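Local structure of putative rRNA methyltransferase (4RWZ) at residues I2-K7 against F82-V87; A19-H24 against D48-G53; H24-I29 against A98-L103; R41-H46 against G75-A80. The protein confers aminoglycoside resistance by methylating 16S rRNA, probably on an adenine of the 30S ribosomal subunit and probably with S-adenosylmethionine as methyl donor. All blocks are in the same frame, centred on the assembly; numbering follows the deposited sequence.

Contact 1: residues I2-K7 against F82-V87; sequences IVQLGK and FVVASV
Val3 and Val83 face each other backbone to backbone, with their CA atoms 4.5 Å apart, and these backbones form the tight centre of the contact. Two hydrogen bonds bracket the pair: Val84 N reaches Ile2 O at 2.9 Å with an N-H...O angle of 161°, and Gln4 N reaches Phe82 O at the same length. This is the pattern of a non-hydrogen-bonded antiparallel pair, and CA-H...O contacts run from Val3 CA to Phe82 O and from Val83 CA to Ile2 O. The side chains of Val3 and Val83 point away from the opposing segments, their CG2 methyls 4.4 Å apart. Val84 packs against both Ile2 and Gln4 with its CB and CG2. Ile2 CG2, anti to the backbone N (CG1 at chi1 -59°), lies 3.9 Å from Val84 CB, while Gln4 OE1 rests 3.3 Å from Val84 CG2. The Gln4 chain bends at chi2, and NE2 fixes the amide's rotation by donating to Gly6 O at 2.8 Å, nearly in the amide plane. The strands part quickly, their directions 126° apart, and direct pairing stops after one bridge. Beyond it water takes over. On the solvent side, where Ile2 and Val84 remain partly exposed, one molecule accepts from Ile2 N and donates to Val84 O; at the other end a second accepts from Phe82 N and donates to Gln4 O. A short N-terminal beta-hairpin, strands 2-5 and 8-11, is thereby laid on the edge strand 80-84 of the Rossmann-like methyltransferase sheet, consistent with the hairpin extension of NpmA-type 16S rRNA methyltransferases.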
loop_
_atom_site.group_PDB
_atom_site.type_symbol
_atom_site.label_atom_id
_atom_site.label_comp_id
_atom_site.label_asym_id
_atom_site.label_seq_id
_atom_site.Cartn_x
_atom_site.Cartn_y
_atom_site.Cartn_z
ATOM N N ILE A 2 3.201 3.577 14.498
ATOM C CA ILE A 2 2.357 2.776 15.392
ATOM C C ILE A 2 2.227 1.363 14.829
ATOM O O ILE A 2 1.820 1.191 13.661
ATOM C CB ILE A 2 0.959 3.414 15.541
ATOM C CG1 ILE A 2 1.024 4.863 16.110
ATOM C CG2 ILE A 2 0.082 2.508 16.426
ATOM C CD1 ILE A 2 1.812 5.019 17.412
ATOM N N VAL A 3 2.626 0.365 15.614
ATOM C CA VAL A 3 2.571 -1.040 15.199
ATOM C C VAL A 3 1.485 -1.771 15.993
ATOM O O VAL A 3 1.373 -1.590 17.221
ATOM C CB VAL A 3 3.927 -1.699 15.414
ATOM C CG1 VAL A 3 3.861 -3.229 15.208
ATOM C CG2 VAL A 3 4.948 -1.087 14.409
ATOM N N GLN A 4 0.660 -2.553 15.290
ATOM C CA GLN A 4 -0.418 -3.279 15.923
ATOM C C GLN A 4 0.107 -4.637 16.324
ATOM O O GLN A 4 0.704 -5.327 15.497
ATOM C CB GLN A 4 -1.628 -3.405 14.982
ATOM C CG GLN A 4 -2.919 -3.859 15.721
ATOM C CD GLN A 4 -3.490 -2.718 16.609
ATOM O OE1 GLN A 4 -3.266 -1.541 16.347
ATOM N NE2 GLN A 4 -4.186 -3.081 17.668
ATOM N N LEU A 5 -0.089 -5.028 17.590
ATOM C CA LEU A 5 0.259 -6.369 18.036
ATOM C C LEU A 5 -0.920 -6.957 18.806
ATOM O O LEU A 5 -1.014 -6.750 20.035
ATOM C CB LEU A 5 1.480 -6.353 18.975
ATOM C CG LEU A 5 2.845 -5.922 18.428
ATOM C CD1 LEU A 5 3.879 -5.923 19.560
ATOM C CD2 LEU A 5 3.340 -6.780 17.252
ATOM N N GLY A 6 -1.831 -7.618 18.103
ATOM C CA GLY A 6 -3.100 -7.979 18.681
ATOM C C GLY A 6 -3.851 -6.706 19.096
ATOM O O GLY A 6 -4.030 -5.804 18.302
ATOM N N LYS A 7 -4.300 -6.654 20.342
ATOM C CA LYS A 7 -5.055 -5.474 20.832
ATOM C C LYS A 7 -4.125 -4.297 21.163
ATOM O O LYS A 7 -4.550 -3.147 21.227
ATOM C CB LYS A 7 -5.875 -5.853 22.074
ATOM C CG LYS A 7 -7.085 -6.784 21.744
ATOM C CD LYS A 7 -7.836 -7.244 23.020
ATOM C CE LYS A 7 -8.868 -8.344 22.637
ATOM N NZ LYS A 7 -9.667 -8.768 23.885
ATOM N N PHE A 82 2.419 -5.095 10.931
ATOM C CA PHE A 82 1.151 -4.344 10.732
ATOM C C PHE A 82 1.199 -2.982 11.395
ATOM O O PHE A 82 1.509 -2.903 12.569
ATOM C CB PHE A 82 -0.021 -5.194 11.247
ATOM C CG PHE A 82 -0.113 -6.456 10.425
ATOM C CD1 PHE A 82 -0.751 -6.438 9.189
ATOM C CD2 PHE A 82 0.547 -7.589 10.839
ATOM C CE1 PHE A 82 -0.739 -7.575 8.377
ATOM C CE2 PHE A 82 0.575 -8.739 10.032
ATOM C CZ PHE A 82 -0.112 -8.725 8.818
ATOM N N VAL A 83 0.922 -1.940 10.617
ATOM C CA VAL A 83 1.160 -0.545 10.984
ATOM C C VAL A 83 -0.138 0.245 10.889
ATOM O O VAL A 83 -0.897 0.093 9.937
ATOM C CB VAL A 83 2.213 0.060 10.017
ATOM C CG1 VAL A 83 2.330 1.602 10.165
ATOM C CG2 VAL A 83 3.566 -0.653 10.296
ATOM N N VAL A 84 -0.413 1.068 11.886
ATOM C CA VAL A 84 -1.636 1.836 11.864
ATOM C C VAL A 84 -1.369 3.250 11.317
ATOM O O VAL A 84 -0.675 4.071 11.964
ATOM C CB VAL A 84 -2.234 1.980 13.320
ATOM C CG1 VAL A 84 -3.534 2.694 13.245
ATOM C CG2 VAL A 84 -2.417 0.575 13.926
ATOM N N ALA A 85 -1.930 3.546 10.148
ATOM C CA ALA A 85 -1.750 4.873 9.525
ATOM C C ALA A 85 -2.768 5.062 8.400
ATOM O O ALA A 85 -3.251 4.106 7.799
ATOM C CB ALA A 85 -0.329 5.040 8.977
ATOM N N SER A 86 -3.084 6.336 8.186
ATOM C CA SER A 86 -3.927 6.805 7.128
ATOM C C SER A 86 -3.021 7.216 5.946
ATOM O O SER A 86 -1.904 7.673 6.155
ATOM C CB SER A 86 -4.665 8.058 7.641
ATOM O OG SER A 86 -5.379 7.710 8.860
ATOM N N VAL A 87 -3.543 7.133 4.744
ATOM C CA VAL A 87 -2.791 7.545 3.564
ATOM C C VAL A 87 -2.414 9.011 3.619
ATOM O O VAL A 87 -1.363 9.387 3.105
ATOM C CB VAL A 87 -3.600 7.276 2.282
ATOM C CG1 VAL A 87 -2.754 7.504 1.042
ATOM C CG2 VAL A 87 -4.121 5.865 2.294
HETATM O O HOH W 1 2.048 4.695 12.217
HETATM O O HOH W 2 2.666 -6.228 13.645
#

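Contact 2: residues A19-H24 against D48-G53; sequences AKLAGH and DTYCIG
Tyr50 turns an edge of its ring toward the face of the His24 imidazole. The centroids are 5.3 Å apart and the planes meet at 61°, a tilted edge-to-face pair in which Tyr50 CD1 lies 3.7 Å from His24 CE1, over the imidazole rim. Tyr50 CB stands over the same ring as a CH-pi partner, 4.3 Å from its centroid. With CG anti to the backbone N (chi1 -163°), the phenol leaves the strand toward the end of the helix, where Leu21 crosses it at about a right angle and brings CD2 to 3.4 Å from Tyr50 CD2. Farther out, Lys20 CB lies 3.5 Å from Tyr50 OH, while the lysine chain bends away. The imidazole is fixed from within its own turn: ND1 donates to Leu21 O at 3.1 Å, close to the ring plane but well above the carbonyl plane, and that oxygen also takes His24 N, closing the type II turn from Leu21 to His24. Asp48 O borders His24 CB at 3.7 Å. The C-terminal end of helix 14-21 is thus packed on strand 49-55, with Leu21 also touching Val27 of the adjacent strand 26-31, and Tyr50 also touching Leu81 of strand 80-84.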
loop_
_atom_site.group_PDB
_atom_site.type_symbol
_atom_site.label_atom_id
_atom_site.label_comp_id
_atom_site.label_asym_id
_atom_site.label_seq_id
_atom_site.Cartn_x
_atom_site.Cartn_y
_atom_site.Cartn_z
ATOM N N ALA A 19 16.209 -2.641 12.331
ATOM C CA ALA A 19 16.690 -3.850 12.977
ATOM C C ALA A 19 15.958 -5.070 12.427
ATOM O O ALA A 19 16.557 -6.132 12.264
ATOM C CB ALA A 19 16.504 -3.748 14.476
ATOM N N LYS A 20 14.659 -4.917 12.163
ATOM C CA LYS A 20 13.843 -6.007 11.621
ATOM C C LYS A 20 14.076 -6.239 10.135
ATOM O O LYS A 20 14.051 -7.372 9.682
ATOM C CB LYS A 20 12.352 -5.754 11.861
ATOM C CG LYS A 20 11.961 -5.683 13.325
ATOM C CD LYS A 20 12.160 -7.016 14.018
ATOM C CE LYS A 20 11.755 -6.916 15.474
ATOM N NZ LYS A 20 11.111 -8.163 15.931
ATOM N N LEU A 21 14.288 -5.159 9.390
ATOM C CA LEU A 21 14.493 -5.222 7.954
ATOM C C LEU A 21 15.763 -5.952 7.602
ATOM O O LEU A 21 15.821 -6.660 6.591
ATOM C CB LEU A 21 14.574 -3.807 7.369
ATOM C CG LEU A 21 13.224 -3.095 7.268
ATOM C CD1 LEU A 21 13.354 -1.649 6.797
ATOM C CD2 LEU A 21 12.305 -3.861 6.339
ATOM N N ALA A 22 16.784 -5.760 8.431
ATOM C CA ALA A 22 18.099 -6.324 8.174
ATOM C C ALA A 22 17.971 -7.803 7.874
ATOM O O ALA A 22 17.299 -8.534 8.608
ATOM C CB ALA A 22 19.013 -6.096 9.367
ATOM N N GLY A 23 18.566 -8.240 6.767
ATOM C CA GLY A 23 18.524 -9.649 6.416
ATOM C C GLY A 23 17.574 -9.945 5.276
ATOM O O GLY A 23 17.736 -10.937 4.569
ATOM N N HIS A 24 16.568 -9.086 5.104
ATOM C CA HIS A 24 15.601 -9.262 4.030
ATOM C C HIS A 24 16.012 -8.519 2.765
ATOM O O HIS A 24 16.400 -7.354 2.810
ATOM C CB HIS A 24 14.224 -8.784 4.489
ATOM C CG HIS A 24 13.723 -9.494 5.697
ATOM N ND1 HIS A 24 13.963 -9.052 6.980
ATOM C CD2 HIS A 24 12.985 -10.623 5.819
ATOM C CE1 HIS A 24 13.417 -9.892 7.841
ATOM N NE2 HIS A 24 12.801 -10.847 7.163
ATOM N N ASP A 48 11.963 -14.042 1.852
ATOM C CA ASP A 48 13.033 -13.071 1.642
ATOM C C ASP A 48 12.523 -11.632 1.616
ATOM O O ASP A 48 13.310 -10.694 1.479
ATOM C CB ASP A 48 13.823 -13.394 0.363
ATOM C CG ASP A 48 13.088 -13.004 -0.929
ATOM O OD1 ASP A 48 11.849 -12.739 -0.948
ATOM O OD2 ASP A 48 13.777 -12.989 -1.971
ATOM N N THR A 49 11.207 -11.470 1.733
ATOM C CA THR A 49 10.598 -10.141 1.683
ATOM C C THR A 49 10.023 -9.768 3.036
ATOM O O THR A 49 9.303 -10.573 3.658
ATOM C CB THR A 49 9.498 -10.119 0.586
ATOM O OG1 THR A 49 10.072 -10.577 -0.665
ATOM C CG2 THR A 49 8.800 -8.722 0.451
ATOM N N TYR A 50 10.344 -8.558 3.507
ATOM C CA TYR A 50 9.690 -8.022 4.689
ATOM C C TYR A 50 8.382 -7.384 4.235
ATOM O O TYR A 50 8.380 -6.451 3.443
ATOM C CB TYR A 50 10.611 -7.006 5.402
ATOM C CG TYR A 50 10.179 -6.709 6.840
ATOM C CD1 TYR A 50 10.444 -7.610 7.871
ATOM C CD2 TYR A 50 9.493 -5.532 7.158
ATOM C CE1 TYR A 50 10.057 -7.355 9.156
ATOM C CE2 TYR A 50 9.092 -5.258 8.474
ATOM C CZ TYR A 50 9.381 -6.187 9.472
ATOM O OH TYR A 50 9.017 -5.970 10.802
ATOM N N CYS A 51 7.252 -7.869 4.749
ATOM C CA CYS A 51 5.918 -7.476 4.239
ATOM C C CYS A 51 5.196 -6.655 5.276
ATOM O O CYS A 51 5.052 -7.113 6.401
ATOM C CB CYS A 51 5.093 -8.698 3.942
ATOM S SG CYS A 51 5.932 -9.822 2.729
ATOM N N ILE A 52 4.778 -5.449 4.908
ATOM C CA ILE A 52 4.201 -4.510 5.866
ATOM C C ILE A 52 2.804 -4.181 5.430
ATOM O O ILE A 52 2.610 -3.714 4.315
ATOM C CB ILE A 52 5.037 -3.197 5.934
ATOM C CG1 ILE A 52 6.496 -3.536 6.274
ATOM C CG2 ILE A 52 4.398 -2.246 6.951
ATOM C CD1 ILE A 52 7.435 -2.247 6.335
ATOM N N GLY A 53 1.804 -4.426 6.286
ATOM C CA GLY A 53 0.444 -4.018 5.944
ATOM C C GLY A 53 0.123 -2.752 6.741
ATOM O O GLY A 53 0.495 -2.645 7.921
#

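Contact 3: residues H24-I29 against A98-L103; sequences HARVLI and AHTLTL
Parallel pairing of strands 26-31 and 98-104, neighbours in the middle of the Rossmann-like methyltransferase sheet, brings Leu28 beside Thr100 and Ile29 beside Leu101. The strand segments run 19° apart. Ile29 N donates to Thr100 O at 2.9 Å, and Ile29 O receives Thr102 N at 2.8 Å. At the start of the pairing the chain turns a corner at His99, and Val27 O is gripped by two successive amides, His99 N at 2.9 Å and Thr100 N at 3.2 Å. The His99 side chain reaches across to strand 26-31, with CG anti to its carbonyl carbon (chi1 -68°), and its ND1 accepts Val27 N at 3.0 Å, the donor lying 30° out of the ring plane. Arg26 covers one face of this imidazole: its CG stands over the ring centre, 4.2 Å from the centroid. The arginine chain bends at chi3, and the guanidinium lies with one face toward His99 CB, offset toward the rim. One face of the sheet carries Leu28 CD1, which meets Thr102 CG2 at 3.7 Å and also touches Thr100 CG2. The opposite face carries Ile29 and Leu101, with Ile29 CB against Leu101 CD1; before the corner, Ala98 CB meets Ile29 CD1 at 3.8 Å. Thr102 OG1 is bound to Asp30 OD1. Because ND1 of His99 serves as an acceptor, the ring is probably neutral with its proton on NE2; the nearby Arg26 guanidinium would also be expected to disfavour a second positive charge. The imidazole stands in for a backbone acceptor where the corner interrupts regular pairing.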
loop_
_atom_site.group_PDB
_atom_site.type_symbol
_atom_site.label_atom_id
_atom_site.label_comp_id
_atom_site.label_asym_id
_atom_site.label_seq_id
_atom_site.Cartn_x
_atom_site.Cartn_y
_atom_site.Cartn_z
ATOM N N HIS A 24 16.568 -9.086 5.104
ATOM C CA HIS A 24 15.601 -9.262 4.030
ATOM C C HIS A 24 16.012 -8.519 2.765
ATOM O O HIS A 24 16.400 -7.354 2.810
ATOM C CB HIS A 24 14.224 -8.784 4.489
ATOM C CG HIS A 24 13.723 -9.494 5.697
ATOM N ND1 HIS A 24 13.963 -9.052 6.980
ATOM C CD2 HIS A 24 12.985 -10.623 5.819
ATOM C CE1 HIS A 24 13.417 -9.892 7.841
ATOM N NE2 HIS A 24 12.801 -10.847 7.163
ATOM N N ALA A 25 15.884 -9.196 1.633
ATOM C CA ALA A 25 16.303 -8.645 0.359
ATOM C C ALA A 25 15.305 -7.634 -0.222
ATOM O O ALA A 25 15.689 -6.748 -0.981
ATOM C CB ALA A 25 16.535 -9.769 -0.629
ATOM N N ARG A 26 14.022 -7.791 0.102
ATOM C CA ARG A 26 12.973 -6.945 -0.478
ATOM C C ARG A 26 11.987 -6.509 0.577
ATOM O O ARG A 26 11.887 -7.135 1.643
ATOM C CB ARG A 26 12.233 -7.702 -1.589
ATOM C CG ARG A 26 13.102 -7.941 -2.860
ATOM C CD ARG A 26 12.415 -8.844 -3.869
ATOM N NE ARG A 26 11.243 -8.246 -4.505
ATOM C CZ ARG A 26 11.288 -7.376 -5.514
ATOM N NH1 ARG A 26 12.461 -6.987 -6.006
ATOM N NH2 ARG A 26 10.162 -6.894 -6.035
ATOM N N VAL A 27 11.256 -5.443 0.261
ATOM C CA VAL A 27 10.195 -4.936 1.116
ATOM C C VAL A 27 8.935 -4.732 0.309
ATOM O O VAL A 27 8.960 -4.180 -0.804
ATOM C CB VAL A 27 10.586 -3.568 1.736
ATOM C CG1 VAL A 27 9.433 -3.005 2.607
ATOM C CG2 VAL A 27 11.887 -3.697 2.532
ATOM N N LEU A 28 7.821 -5.211 0.857
ATOM C CA LEU A 28 6.508 -5.006 0.273
ATOM C C LEU A 28 5.700 -4.199 1.270
ATOM O O LEU A 28 5.775 -4.462 2.476
ATOM C CB LEU A 28 5.842 -6.381 0.055
ATOM C CG LEU A 28 4.344 -6.456 -0.116
ATOM C CD1 LEU A 28 3.883 -5.842 -1.444
ATOM C CD2 LEU A 28 3.901 -7.963 -0.058
ATOM N N ILE A 29 5.004 -3.162 0.789
ATOM C CA ILE A 29 4.075 -2.435 1.666
ATOM C C ILE A 29 2.718 -2.487 1.036
ATOM O O ILE A 29 2.545 -2.152 -0.145
ATOM C CB ILE A 29 4.524 -0.983 1.889
ATOM C CG1 ILE A 29 5.950 -1.008 2.513
ATOM C CG2 ILE A 29 3.448 -0.216 2.756
ATOM C CD1 ILE A 29 6.544 0.448 2.740
ATOM N N ALA A 98 9.875 0.723 -0.007
ATOM C CA ALA A 98 9.193 -0.408 -0.691
ATOM C C ALA A 98 9.795 -0.717 -2.043
ATOM O O ALA A 98 9.969 0.182 -2.852
ATOM C CB ALA A 98 7.652 -0.150 -0.854
ATOM N N HIS A 99 10.109 -1.992 -2.286
ATOM C CA HIS A 99 10.355 -2.461 -3.659
ATOM C C HIS A 99 9.028 -2.620 -4.374
ATOM O O HIS A 99 8.954 -2.432 -5.583
ATOM C CB HIS A 99 11.043 -3.834 -3.663
ATOM C CG HIS A 99 12.435 -3.795 -3.149
ATOM N ND1 HIS A 99 12.736 -3.808 -1.805
ATOM C CD2 HIS A 99 13.621 -3.735 -3.808
ATOM C CE1 HIS A 99 14.050 -3.765 -1.657
ATOM N NE2 HIS A 99 14.604 -3.708 -2.853
ATOM N N THR A 100 7.977 -2.950 -3.606
ATOM C CA THR A 100 6.615 -3.113 -4.142
ATOM C C THR A 100 5.608 -2.488 -3.197
ATOM O O THR A 100 5.630 -2.801 -1.990
ATOM C CB THR A 100 6.261 -4.618 -4.285
ATOM O OG1 THR A 100 7.325 -5.283 -4.997
ATOM C CG2 THR A 100 4.926 -4.786 -5.024
ATOM N N LEU A 101 4.717 -1.633 -3.722
ATOM C CA LEU A 101 3.655 -1.037 -2.903
ATOM C C LEU A 101 2.350 -1.474 -3.535
ATOM O O LEU A 101 2.102 -1.162 -4.695
ATOM C CB LEU A 101 3.739 0.482 -2.984
ATOM C CG LEU A 101 2.621 1.304 -2.325
ATOM C CD1 LEU A 101 2.705 1.082 -0.903
ATOM C CD2 LEU A 101 2.929 2.804 -2.699
ATOM N N THR A 102 1.508 -2.177 -2.786
ATOM C CA THR A 102 0.259 -2.687 -3.341
ATOM C C THR A 102 -0.972 -1.942 -2.793
ATOM O O THR A 102 -1.008 -1.519 -1.619
ATOM C CB THR A 102 0.093 -4.209 -3.089
ATOM O OG1 THR A 102 0.186 -4.462 -1.668
ATOM C CG2 THR A 102 1.194 -5.007 -3.865
ATOM N N LEU A 103 -1.951 -1.704 -3.680
ATOM C CA LEU A 103 -3.280 -1.184 -3.246
ATOM C C LEU A 103 -4.280 -2.144 -3.838
ATOM O O LEU A 103 -4.543 -2.109 -5.044
ATOM C CB LEU A 103 -3.543 0.213 -3.793
ATOM C CG LEU A 103 -2.648 1.245 -3.078
ATOM C CD1 LEU A 103 -1.532 1.460 -3.957
ATOM C CD2 LEU A 103 -3.292 2.550 -2.710
#

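Contact 4: residues R41-H46 against G75-A80; sequences RSAGAH and GGRPNA
The Arg77 guanidinium lies with one face against the helix backbone at Gly44, whose CA stands 3.1 Å above the group's plane and 3.3 Å from NH1, toward the rim. Arg41 CA borders the same group at its edge, in plane. With no side chain, Gly44 lets the flat group come this close, and the arginine chain, extended from CG to NE, carries it across the helix at Gly44, where NH1 donates to Tyr40 O. The second flat group is the Asn79 amide. Its ND2 donates to Ala43 O at 3.0 Å with an N-H...O angle of 166°, the acceptor lying almost in the amide plane, and also donates to Thr49 O. Asn79 CG sits between its backbone N and carbonyl carbon (chi1 57°), which turns the amide onto the helix and sets OD1 3.5 Å from Ala43 CB. That methyl is the apolar centre of the contact: Ala80 CB touches it at 3.9 Å and Arg77 CB at 4.1 Å. A type I turn from Arg77 to Ala80, closed by Ala80 N on Arg77 O, presents these side chains together. Two backbone oxygens of helix 37-45, those of Tyr40 and Ala43, are therefore bound by side chains of the 75-80 loop. That loop leads from helix 62-68 into strand 80-84; its Asn79 also pairs by backbone with Cys51 of strand 49-55, and Gly75 O is bound to the Tyr40 hydroxyl.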
loop_
_atom_site.group_PDB
_atom_site.type_symbol
_atom_site.label_atom_id
_atom_site.label_comp_id
_atom_site.label_asym_id
_atom_site.label_seq_id
_atom_site.Cartn_x
_atom_site.Cartn_y
_atom_site.Cartn_z
ATOM N N ARG A 41 -0.193 -13.917 3.977
ATOM C CA ARG A 41 0.105 -14.888 2.925
ATOM C C ARG A 41 1.376 -14.532 2.180
ATOM O O ARG A 41 2.172 -15.425 1.840
ATOM C CB ARG A 41 -1.055 -14.939 1.927
ATOM C CG ARG A 41 -2.300 -15.590 2.511
ATOM C CD ARG A 41 -3.360 -15.913 1.398
ATOM N NE ARG A 41 -3.885 -14.658 0.793
ATOM C CZ ARG A 41 -4.972 -14.017 1.273
ATOM N NH1 ARG A 41 -5.687 -14.541 2.245
ATOM N NH2 ARG A 41 -5.390 -12.944 0.704
ATOM N N SER A 42 1.558 -13.252 1.888
ATOM C CA SER A 42 2.769 -12.854 1.137
ATOM C C SER A 42 4.026 -13.149 1.931
ATOM O O SER A 42 5.064 -13.597 1.387
ATOM C CB SER A 42 2.735 -11.366 0.739
ATOM O OG SER A 42 1.642 -11.061 -0.139
ATOM N N ALA A 43 3.949 -12.968 3.257
ATOM C CA ALA A 43 5.108 -13.256 4.093
ATOM C C ALA A 43 5.434 -14.740 4.070
ATOM O O ALA A 43 6.622 -15.139 4.104
ATOM C CB ALA A 43 4.859 -12.732 5.572
ATOM N N GLY A 44 4.416 -15.591 4.002
ATOM C CA GLY A 44 4.700 -17.025 3.932
ATOM C C GLY A 44 5.298 -17.396 2.575
ATOM O O GLY A 44 6.267 -18.165 2.500
ATOM N N ALA A 45 4.754 -16.820 1.512
ATOM C CA ALA A 45 5.202 -17.125 0.125
ATOM C C ALA A 45 6.580 -16.569 -0.197
ATOM O O ALA A 45 7.286 -17.118 -1.045
ATOM C CB ALA A 45 4.178 -16.592 -0.927
ATOM N N HIS A 46 6.951 -15.453 0.419
ATOM C CA HIS A 46 8.216 -14.788 0.112
ATOM C C HIS A 46 9.024 -14.541 1.358
ATOM O O HIS A 46 9.004 -13.426 1.880
ATOM C CB HIS A 46 7.915 -13.455 -0.581
ATOM C CG HIS A 46 7.087 -13.620 -1.814
ATOM N ND1 HIS A 46 5.742 -13.323 -1.859
ATOM C CD2 HIS A 46 7.404 -14.105 -3.039
ATOM C CE1 HIS A 46 5.268 -13.587 -3.063
ATOM N NE2 HIS A 46 6.255 -14.068 -3.798
ATOM N N GLY A 75 2.360 -20.398 13.892
ATOM C CA GLY A 75 1.851 -19.547 12.824
ATOM C C GLY A 75 2.561 -18.214 12.673
ATOM O O GLY A 75 2.163 -17.416 11.850
ATOM N N GLY A 76 3.552 -17.912 13.501
ATOM C CA GLY A 76 4.142 -16.572 13.412
ATOM C C GLY A 76 4.883 -16.429 12.090
ATOM O O GLY A 76 5.342 -17.420 11.475
ATOM N N ARG A 77 4.979 -15.200 11.629
ATOM C CA ARG A 77 5.783 -14.868 10.442
ATOM C C ARG A 77 6.559 -13.631 10.780
ATOM O O ARG A 77 5.998 -12.541 10.805
ATOM C CB ARG A 77 4.890 -14.674 9.197
ATOM C CG ARG A 77 4.364 -16.078 8.807
ATOM C CD ARG A 77 3.683 -16.204 7.519
ATOM N NE ARG A 77 3.250 -17.598 7.412
ATOM C CZ ARG A 77 2.390 -18.050 6.503
ATOM N NH1 ARG A 77 1.880 -17.234 5.585
ATOM N NH2 ARG A 77 2.060 -19.352 6.513
ATOM N N PRO A 78 7.855 -13.802 11.045
ATOM C CA PRO A 78 8.637 -12.675 11.564
ATOM C C PRO A 78 8.902 -11.675 10.463
ATOM O O PRO A 78 9.391 -10.604 10.774
ATOM C CB PRO A 78 9.954 -13.322 12.046
ATOM C CG PRO A 78 10.044 -14.629 11.247
ATOM C CD PRO A 78 8.612 -15.070 11.002
ATOM N N ASN A 79 8.590 -11.997 9.208
ATOM C CA ASN A 79 8.747 -11.003 8.167
ATOM C C ASN A 79 7.444 -10.276 7.832
ATOM O O ASN A 79 7.318 -9.713 6.747
ATOM C CB ASN A 79 9.322 -11.613 6.901
ATOM C CG ASN A 79 8.480 -12.767 6.373
ATOM O OD1 ASN A 79 7.840 -13.504 7.164
ATOM N ND2 ASN A 79 8.514 -12.967 5.036
ATOM N N ALA A 80 6.475 -10.342 8.743
ATOM C CA ALA A 80 5.261 -9.551 8.558
ATOM C C ALA A 80 5.164 -8.514 9.658
ATOM O O ALA A 80 5.518 -8.768 10.814
ATOM C CB ALA A 80 4.017 -10.439 8.586
#

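Overall arrangement
From the N terminus, contact 1 joins the first hairpin to strand 80-84 and closes a loop that contains both contact 2 and contact 4. Contact 2 then links the end of helix 14-21 to strand 49-55. The chain passes through His24 straight into contact 3, which pairs strand 26-31 with strand 98-104; contact 3 crosses contacts 1 and 2 along the chain and encloses contact 4. Contact 4, between helix 37-45 and the loop before strand 80-84, crosses contact 2. Backbone bonds Tyr50 to Arg26, Cys51 to Asn79 and Val83 to Gly53 join the contacts across the sheet, tying its strands 80-84, 49-55, 26-31 and 98-104 to the hairpin and two helices.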